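Local coordinates for SufE-like protein 1, chloroplastic/mitochondrial (Arabidopsis thaliana, PDB 4PUI) that activates the cysteine desulfurase NFS2 in iron-sulfur cluster biogenesis and ends in the BolA domain described here, of a kind that pairs with glutaredoxins, at residues A[10-13]-A[14-17]; A[26-29]-A[30-33]; A[52-56]-A[57-61]; A[63-66]-A[67-71]. One frame throughout, in Å; residues are numbered along the deposited sequence.

Contact 1. Residues A[10-13]-A[14-17]; sequences IREK and LEKE
Arg11 and Glu15 form an i to i+4 salt bridge on helix 5-18, the first helix of the BolA domain, and one turn of helix gives them the right spacing. Arg11 NH1 reaches Glu15 OE2 at 3.0 Å. The oxygen sits at the edge of the guanidinium, close to its plane, but NH1 meets it from the anti side and well out of the carboxylate plane, the two planes being 72° apart. Arg11 leaves the backbone with CG anti to N (chi1 171°), and the bend at chi3 (-86°) turns the guanidinium toward Glu15. Its methylene CG also lies 3.5 Å from Glu15 OE2, while Arg11 NH2 bonds to Leu23 O. With an alanine in place of Glu15, Arg11 NH1 would probably lose this mate, and the guanidinium would be held mainly through NH2. On the buried face, Ile10 CG2 and Leu14 CD1 run side by side, 3.9 Å apart, both residues being branched aliphatics suited to the buried side. Lys13 instead lays its methylenes along the helix, CE 3.9 Å from Glu17 CG, and delivers NZ to Leu74 O. Ile10 and Leu14 press on strands 22-27 and 49-55, and Leu14 also meets Ile71 of helix 64-74.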
# COMPACT_ATOMS: atom_id res chain seq x y z
N ILE A 10 0.83 -7.33 2.80
CA ILE A 10 0.32 -6.07 2.25
C ILE A 10 -0.13 -6.28 0.81
O ILE A 10 -1.23 -5.89 0.44
CB ILE A 10 1.39 -4.95 2.33
CG1 ILE A 10 1.59 -4.49 3.78
CG2 ILE A 10 1.02 -3.76 1.44
CD1 ILE A 10 2.77 -3.53 3.94
N ARG A 11 0.71 -6.93 0.02
CA ARG A 11 0.36 -7.21 -1.38
C ARG A 11 -0.92 -8.05 -1.46
O ARG A 11 -1.81 -7.76 -2.24
CB ARG A 11 1.51 -7.91 -2.10
CG ARG A 11 1.13 -8.42 -3.48
CD ARG A 11 2.34 -8.83 -4.29
NE ARG A 11 2.93 -7.71 -5.00
CZ ARG A 11 2.46 -7.21 -6.14
NH1 ARG A 11 1.37 -7.72 -6.71
NH2 ARG A 11 3.07 -6.18 -6.72
N GLU A 12 -1.01 -9.09 -0.64
CA GLU A 12 -2.18 -9.96 -0.71
C GLU A 12 -3.47 -9.24 -0.29
O GLU A 12 -4.54 -9.46 -0.89
CB GLU A 12 -1.96 -11.23 0.12
CG GLU A 12 -1.10 -12.25 -0.60
CD GLU A 12 -0.63 -13.38 0.30
OE1 GLU A 12 -1.40 -13.77 1.21
OE2 GLU A 12 0.50 -13.87 0.11
N LYS A 13 -3.37 -8.40 0.72
CA LYS A 13 -4.53 -7.65 1.21
C LYS A 13 -5.04 -6.69 0.14
O LYS A 13 -6.24 -6.60 -0.11
CB LYS A 13 -4.17 -6.89 2.49
CG LYS A 13 -5.31 -6.04 3.08
CD LYS A 13 -6.44 -6.90 3.61
CE LYS A 13 -7.53 -6.06 4.26
NZ LYS A 13 -7.40 -6.00 5.75
N LEU A 14 -4.12 -5.98 -0.51
CA LEU A 14 -4.53 -5.04 -1.54
C LEU A 14 -5.09 -5.75 -2.76
O LEU A 14 -6.05 -5.27 -3.37
CB LEU A 14 -3.37 -4.13 -1.93
CG LEU A 14 -2.82 -3.30 -0.77
CD1 LEU A 14 -1.57 -2.57 -1.19
CD2 LEU A 14 -3.87 -2.33 -0.24
N GLU A 15 -4.48 -6.87 -3.14
CA GLU A 15 -4.99 -7.68 -4.25
C GLU A 15 -6.41 -8.16 -3.94
O GLU A 15 -7.30 -8.06 -4.78
CB GLU A 15 -4.08 -8.89 -4.51
CG GLU A 15 -2.76 -8.53 -5.18
CD GLU A 15 -1.81 -9.70 -5.26
OE1 GLU A 15 -2.01 -10.70 -4.54
OE2 GLU A 15 -0.85 -9.61 -6.05
N LYS A 16 -6.60 -8.67 -2.73
CA LYS A 16 -7.89 -9.23 -2.34
C LYS A 16 -8.98 -8.17 -2.30
O LYS A 16 -10.09 -8.40 -2.77
CB LYS A 16 -7.78 -9.91 -0.97
CG LYS A 16 -9.05 -10.65 -0.59
CD LYS A 16 -9.57 -10.21 0.77
CE LYS A 16 -9.08 -11.12 1.87
NZ LYS A 16 -9.93 -11.01 3.08
N GLU A 17 -8.67 -7.00 -1.76
CA GLU A 17 -9.71 -5.99 -1.57
C GLU A 17 -9.89 -5.03 -2.73
O GLU A 17 -11.00 -4.53 -2.94
CB GLU A 17 -9.48 -5.19 -0.28
CG GLU A 17 -9.66 -6.03 0.99
CD GLU A 17 -11.08 -6.59 1.14
OE1 GLU A 17 -12.04 -5.98 0.62
OE2 GLU A 17 -11.24 -7.64 1.80

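Contact 2. Residues A[26-29]-A[30-33]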
# COMPACT_ATOMS: atom_id res chain seq x y z
N GLU A 26 6.81 -1.76 -2.53
CA GLU A 26 8.26 -1.66 -2.48
C GLU A 26 8.70 -1.41 -1.04
O GLU A 26 8.29 -0.43 -0.43
CB GLU A 26 8.74 -0.52 -3.38
CG GLU A 26 10.25 -0.39 -3.47
CD GLU A 26 10.67 0.92 -4.11
OE1 GLU A 26 9.85 1.86 -4.17
OE2 GLU A 26 11.84 1.00 -4.55
N ASP A 27 9.53 -2.31 -0.52
CA ASP A 27 10.07 -2.17 0.83
C ASP A 27 11.23 -1.17 0.78
O ASP A 27 12.26 -1.43 0.17
CB ASP A 27 10.53 -3.54 1.34
CG ASP A 27 10.93 -3.53 2.81
OD1 ASP A 27 11.21 -2.45 3.35
OD2 ASP A 27 10.99 -4.63 3.41
N VAL A 28 11.05 -0.02 1.41
CA VAL A 28 12.12 0.98 1.48
C VAL A 28 12.60 1.22 2.91
O VAL A 28 13.11 2.29 3.24
CB VAL A 28 11.71 2.29 0.79
CG1 VAL A 28 11.55 2.08 -0.72
CG2 VAL A 28 10.43 2.85 1.40
N SER A 29 12.46 0.21 3.76
CA SER A 29 12.91 0.32 5.14
C SER A 29 14.38 0.68 5.26
O SER A 29 14.78 1.36 6.20
CB SER A 29 12.64 -0.99 5.89
OG SER A 29 11.29 -1.36 5.75
N TYR A 30 15.18 0.22 4.31
CA TYR A 30 16.61 0.53 4.29
C TYR A 30 16.91 2.04 4.30
O TYR A 30 17.98 2.46 4.73
CB TYR A 30 17.28 -0.16 3.09
CG TYR A 30 16.86 0.39 1.74
CD1 TYR A 30 17.52 1.48 1.16
CD2 TYR A 30 15.81 -0.18 1.03
CE1 TYR A 30 17.14 1.98 -0.07
CE2 TYR A 30 15.42 0.32 -0.21
CZ TYR A 30 16.09 1.40 -0.75
OH TYR A 30 15.72 1.90 -1.97
N GLN A 31 15.96 2.84 3.82
CA GLN A 31 16.12 4.29 3.74
C GLN A 31 15.96 4.98 5.09
O GLN A 31 16.27 6.16 5.24
CB GLN A 31 15.12 4.89 2.74
CG GLN A 31 15.40 4.53 1.30
CD GLN A 31 14.27 4.89 0.35
OE1 GLN A 31 13.36 5.64 0.71
NE2 GLN A 31 14.32 4.35 -0.86
N HIS A 32 15.47 4.23 6.07
CA HIS A 32 15.15 4.79 7.38
C HIS A 32 15.88 4.03 8.48
O HIS A 32 15.74 4.34 9.66
CB HIS A 32 13.64 4.71 7.62
CG HIS A 32 12.82 5.45 6.61
ND1 HIS A 32 12.25 6.68 6.88
CD2 HIS A 32 12.48 5.15 5.34
CE1 HIS A 32 11.59 7.10 5.81
NE2 HIS A 32 11.72 6.19 4.86
N ALA A 33 16.67 3.04 8.08
CA ALA A 33 17.31 2.15 9.04
C ALA A 33 18.51 1.44 8.43
O ALA A 33 19.59 2.01 8.28
CB ALA A 33 16.29 1.13 9.57
O HOH W 1 14.43 -2.37 3.12
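Gln31 N donates to Val28 O at 3.0 Å and His32 N to Ser29 O at the same length, each arriving above the carbonyl plane, as in a tight 3-10 turn. Asp27 prepares this turn. Its OD1 accepts from Ser29 N, two residues on, at 3.0 Å, an Asx turn, and also from Ser29 OG at 2.6 Å on the syn side. A short acidic side chain suits the place because one oxygen can take both bonds. A water accepts from Tyr30 N at 2.9 Å and gives a weak bond to Asp27 OD1. Ser29 OG also meets the backbone N of Thr48 and of His49, pinning the turn to the start of strand 49-55, across the BolA-domain connection that begins where strand 22-27 ends. Tyr30 has its ring between backbone N and carbonyl carbon (chi1 67°), which swings CE2, at the ring edge, back to within 3.6 Å of Asp27 O. The flat amide of Gln31 crosses Val28, NE2 lying 3.6 Å from CG1, and the same NE2 donates to Tyr30 OH at 3.0 Å. His32 presents its CD2 edge to Val28 O, and its ring stacks with that of His49.

Contact 3. Residues A[52-56]-A[57-61]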
# COMPACT_ATOMS: atom_id res chain seq x y z
N LEU A 52 3.84 2.30 -1.98
CA LEU A 52 2.78 1.59 -2.68
C LEU A 52 2.34 2.38 -3.92
O LEU A 52 2.11 3.58 -3.83
CB LEU A 52 1.57 1.44 -1.78
CG LEU A 52 1.77 0.77 -0.42
CD1 LEU A 52 0.46 0.70 0.35
CD2 LEU A 52 2.35 -0.62 -0.61
N ARG A 53 2.22 1.70 -5.06
CA ARG A 53 1.58 2.30 -6.22
C ARG A 53 0.43 1.38 -6.62
O ARG A 53 0.65 0.21 -6.93
CB ARG A 53 2.55 2.47 -7.39
CG ARG A 53 1.91 3.14 -8.62
CD ARG A 53 2.87 3.18 -9.78
NE ARG A 53 2.35 3.87 -10.96
CZ ARG A 53 1.64 3.28 -11.91
NH1 ARG A 53 1.34 2.00 -11.80
NH2 ARG A 53 1.22 3.96 -12.98
N ILE A 54 -0.78 1.91 -6.57
CA ILE A 54 -1.98 1.10 -6.80
C ILE A 54 -2.84 1.74 -7.85
O ILE A 54 -3.24 2.89 -7.70
CB ILE A 54 -2.82 0.99 -5.52
CG1 ILE A 54 -1.91 0.70 -4.33
CG2 ILE A 54 -3.95 -0.07 -5.66
CD1 ILE A 54 -2.60 0.83 -2.98
N VAL A 55 -3.15 0.99 -8.90
CA VAL A 55 -4.12 1.43 -9.90
C VAL A 55 -5.37 0.54 -9.78
O VAL A 55 -5.31 -0.66 -10.05
CB VAL A 55 -3.56 1.38 -11.33
CG1 VAL A 55 -4.57 1.97 -12.30
CG2 VAL A 55 -2.23 2.14 -11.41
N SER A 56 -6.48 1.13 -9.33
CA SER A 56 -7.69 0.35 -9.07
C SER A 56 -8.93 1.15 -9.37
O SER A 56 -8.97 2.35 -9.09
CB SER A 56 -7.76 -0.09 -7.60
OG SER A 56 -8.99 -0.75 -7.28
N ASP A 57 -9.95 0.45 -9.90
CA ASP A 57 -11.31 0.96 -10.06
C ASP A 57 -11.87 1.55 -8.77
O ASP A 57 -12.71 2.46 -8.80
CB ASP A 57 -12.25 -0.19 -10.40
CG ASP A 57 -12.12 -0.68 -11.80
OD1 ASP A 57 -11.34 -0.07 -12.56
OD2 ASP A 57 -12.81 -1.66 -12.14
N ALA A 58 -11.46 0.98 -7.65
CA ALA A 58 -12.07 1.28 -6.36
C ALA A 58 -11.86 2.73 -5.93
O ALA A 58 -12.56 3.21 -5.05
CB ALA A 58 -11.54 0.31 -5.29
N PHE A 59 -10.90 3.41 -6.55
CA PHE A 59 -10.60 4.79 -6.23
C PHE A 59 -11.46 5.81 -6.98
O PHE A 59 -11.38 7.01 -6.70
CB PHE A 59 -9.13 5.11 -6.51
CG PHE A 59 -8.17 4.25 -5.77
CD1 PHE A 59 -8.35 3.97 -4.43
CD2 PHE A 59 -7.07 3.72 -6.42
CE1 PHE A 59 -7.44 3.17 -3.75
CE2 PHE A 59 -6.16 2.92 -5.76
CZ PHE A 59 -6.35 2.64 -4.42
N GLN A 60 -12.27 5.35 -7.93
CA GLN A 60 -13.15 6.25 -8.67
C GLN A 60 -14.02 7.08 -7.74
O GLN A 60 -14.72 6.54 -6.87
CB GLN A 60 -14.04 5.45 -9.60
CG GLN A 60 -13.35 4.88 -10.81
CD GLN A 60 -14.29 4.03 -11.63
OE1 GLN A 60 -14.98 3.16 -11.10
NE2 GLN A 60 -14.34 4.28 -12.93
N GLY A 61 -13.97 8.39 -7.92
CA GLY A 61 -14.83 9.30 -7.18
C GLY A 61 -14.25 9.71 -5.84
O GLY A 61 -14.80 10.57 -5.16
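Phe59 and Ile54 cross at about a right angle, the ring turning its edge toward the isoleucine. Ile54 CB lies at that edge, in the ring plane, while CG2 comes within 3.7 Å of Phe59 CE2. The same CE2 also approaches Ile54 O, 3.5 Å away and again near the ring plane, so a polarised C-H edge faces a carbonyl oxygen. With CG anti to its carbonyl carbon (chi1 -58°), Phe59 brings its ring back against Ile54 in the strand. This is the exit of strand 49-55, the central strand of the BolA sheet, into a short 3-10 turn. Ser56 shapes the turn: its OG accepts from Ala58 N at 3.0 Å, an ST turn with a nearly straight bond (163°). A weak backbone bond of 3.4 Å joins Phe59 N to Ser56 O. Serine fits because its small hydroxyl can take the amide while also bonding to Leu18 O, at the end of helix 5-18. Replacing Phe59 by an alanine is likely to open a gap beside Ile54 CG2 and to deprive Ile71 and Arg67, which also touch the ring, of a packing partner. Ile54 also meets Leu14 of helix 5-18.

Contact 4. Residues A[63-66]-A[67-71]; sequences SLVK and RHRLI
Arg69 N donates to Val65 O at 2.9 Å, with Leu70 N to Lys66 O as short, among the backbone bonds that wind the first turns of helix 64-74. The Val65-Arg69 pair is joined through its side chains too. They lie side by side and point the same way, and the methyl CG2 of Val65 sits over the centre of one guanidinium face, 3.5 Å from Arg69 NE and 3.6 Å from CZ. The extended arginine chain carries the flat group back over the valine; CG2, standing anti to Val65 N, is the branch turned to it, while CG1 takes the more hindered place (chi1 69°). A compact aliphatic suits this spot, since it covers the flat face of the cation without competing for its N-H edges. The turn begins at Ser63, the N-cap. Its OG accepts from Lys66 N at 3.2 Å, a partner for a first-turn amide, and its carbonyl O takes Arg67 N at 3.0 Å. Arg67 runs its chain past Ser63 O, CG at 3.3 Å, toward a different set of partners: NE bonds to Lys62 O, and NH1 meets Ala90 O and forms a salt bridge with Glu95. His68 stacks on Tyr72 and touches Ile88 of strand 85-91, whereas Ile71 packs against helix 5-18 and strands 49-55 and 85-91.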
# COMPACT_ATOMS: atom_id res chain seq x y z
N SER A 63 -11.39 11.46 -3.43
CA SER A 63 -10.30 12.44 -3.32
C SER A 63 -8.97 11.76 -2.97
O SER A 63 -8.94 10.63 -2.49
CB SER A 63 -10.62 13.49 -2.26
OG SER A 63 -10.68 12.89 -0.98
N LEU A 64 -7.88 12.47 -3.20
CA LEU A 64 -6.55 11.95 -2.89
C LEU A 64 -6.48 11.48 -1.44
O LEU A 64 -5.98 10.40 -1.16
CB LEU A 64 -5.50 13.02 -3.16
CG LEU A 64 -4.01 12.66 -3.13
CD1 LEU A 64 -3.27 13.64 -4.05
CD2 LEU A 64 -3.44 12.72 -1.71
N VAL A 65 -6.96 12.32 -0.52
CA VAL A 65 -6.89 12.00 0.91
C VAL A 65 -7.82 10.84 1.27
O VAL A 65 -7.48 10.00 2.13
CB VAL A 65 -7.11 13.24 1.80
CG1 VAL A 65 -8.55 13.73 1.72
CG2 VAL A 65 -6.70 12.95 3.24
N LYS A 66 -8.98 10.76 0.62
CA LYS A 66 -9.84 9.60 0.85
C LYS A 66 -9.19 8.29 0.40
O LYS A 66 -9.37 7.26 1.05
CB LYS A 66 -11.20 9.77 0.15
CG LYS A 66 -12.15 10.72 0.86
CD LYS A 66 -13.51 10.67 0.17
CE LYS A 66 -14.40 11.83 0.57
NZ LYS A 66 -14.84 11.73 1.97
N ARG A 67 -8.45 8.32 -0.70
CA ARG A 67 -7.76 7.14 -1.20
C ARG A 67 -6.69 6.73 -0.21
O ARG A 67 -6.55 5.55 0.11
CB ARG A 67 -7.13 7.41 -2.57
CG ARG A 67 -8.17 7.65 -3.66
CD ARG A 67 -7.50 8.07 -4.97
NE ARG A 67 -8.49 8.56 -5.92
CZ ARG A 67 -8.26 8.71 -7.22
NH1 ARG A 67 -7.07 8.42 -7.71
NH2 ARG A 67 -9.22 9.16 -8.03
N HIS A 68 -5.96 7.72 0.29
CA HIS A 68 -4.92 7.52 1.28
C HIS A 68 -5.49 6.83 2.51
O HIS A 68 -4.96 5.82 2.98
CB HIS A 68 -4.37 8.89 1.68
CG HIS A 68 -3.23 8.83 2.65
ND1 HIS A 68 -3.41 8.84 4.01
CD2 HIS A 68 -1.89 8.79 2.44
CE1 HIS A 68 -2.23 8.79 4.61
NE2 HIS A 68 -1.29 8.76 3.69
N ARG A 69 -6.60 7.37 3.01
CA ARG A 69 -7.18 6.87 4.26
C ARG A 69 -7.79 5.49 4.08
O ARG A 69 -7.81 4.69 5.03
CB ARG A 69 -8.23 7.86 4.77
CG ARG A 69 -7.62 9.12 5.34
CD ARG A 69 -8.64 10.22 5.56
NE ARG A 69 -8.02 11.41 6.15
CZ ARG A 69 -8.62 12.59 6.22
NH1 ARG A 69 -9.85 12.74 5.74
NH2 ARG A 69 -7.99 13.62 6.76
N LEU A 70 -8.29 5.21 2.87
CA LEU A 70 -8.83 3.90 2.52
C LEU A 70 -7.75 2.83 2.65
O LEU A 70 -7.98 1.76 3.22
CB LEU A 70 -9.37 3.93 1.08
CG LEU A 70 -10.03 2.71 0.43
CD1 LEU A 70 -10.88 3.18 -0.73
CD2 LEU A 70 -9.05 1.68 -0.10
N ILE A 71 -6.58 3.13 2.11
CA ILE A 71 -5.45 2.21 2.16
C ILE A 71 -4.96 2.03 3.60
O ILE A 71 -4.68 0.91 4.04
CB ILE A 71 -4.30 2.70 1.27
CG1 ILE A 71 -4.75 2.76 -0.19
CG2 ILE A 71 -3.07 1.80 1.43
CD1 ILE A 71 -5.22 1.45 -0.71

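Contacts 1, 3 and 4 share one hydrophobic core, in which two helices meet the central strand. Contact 3 lies closest to contact 4, their centres 9 Å apart, and Ile54 CD1 comes 3.5 Å from Ile71 CD1. Leu14 of contact 1 joins the same cluster, with CD1 4.0 Å from Ile54 CD1 and CD2 4.0 Å from Ile71 CD1. Contact 2 stands apart: its centre is 24 Å from that of contact 3, on the opposite side of the chain's centre, although both reach neighbouring antiparallel strands of the same sheet. Their nearest atoms stay about 5 Å apart, and the turn after strand 22-27 lies at the other end of the sheet from the packing of contacts 3 and 4.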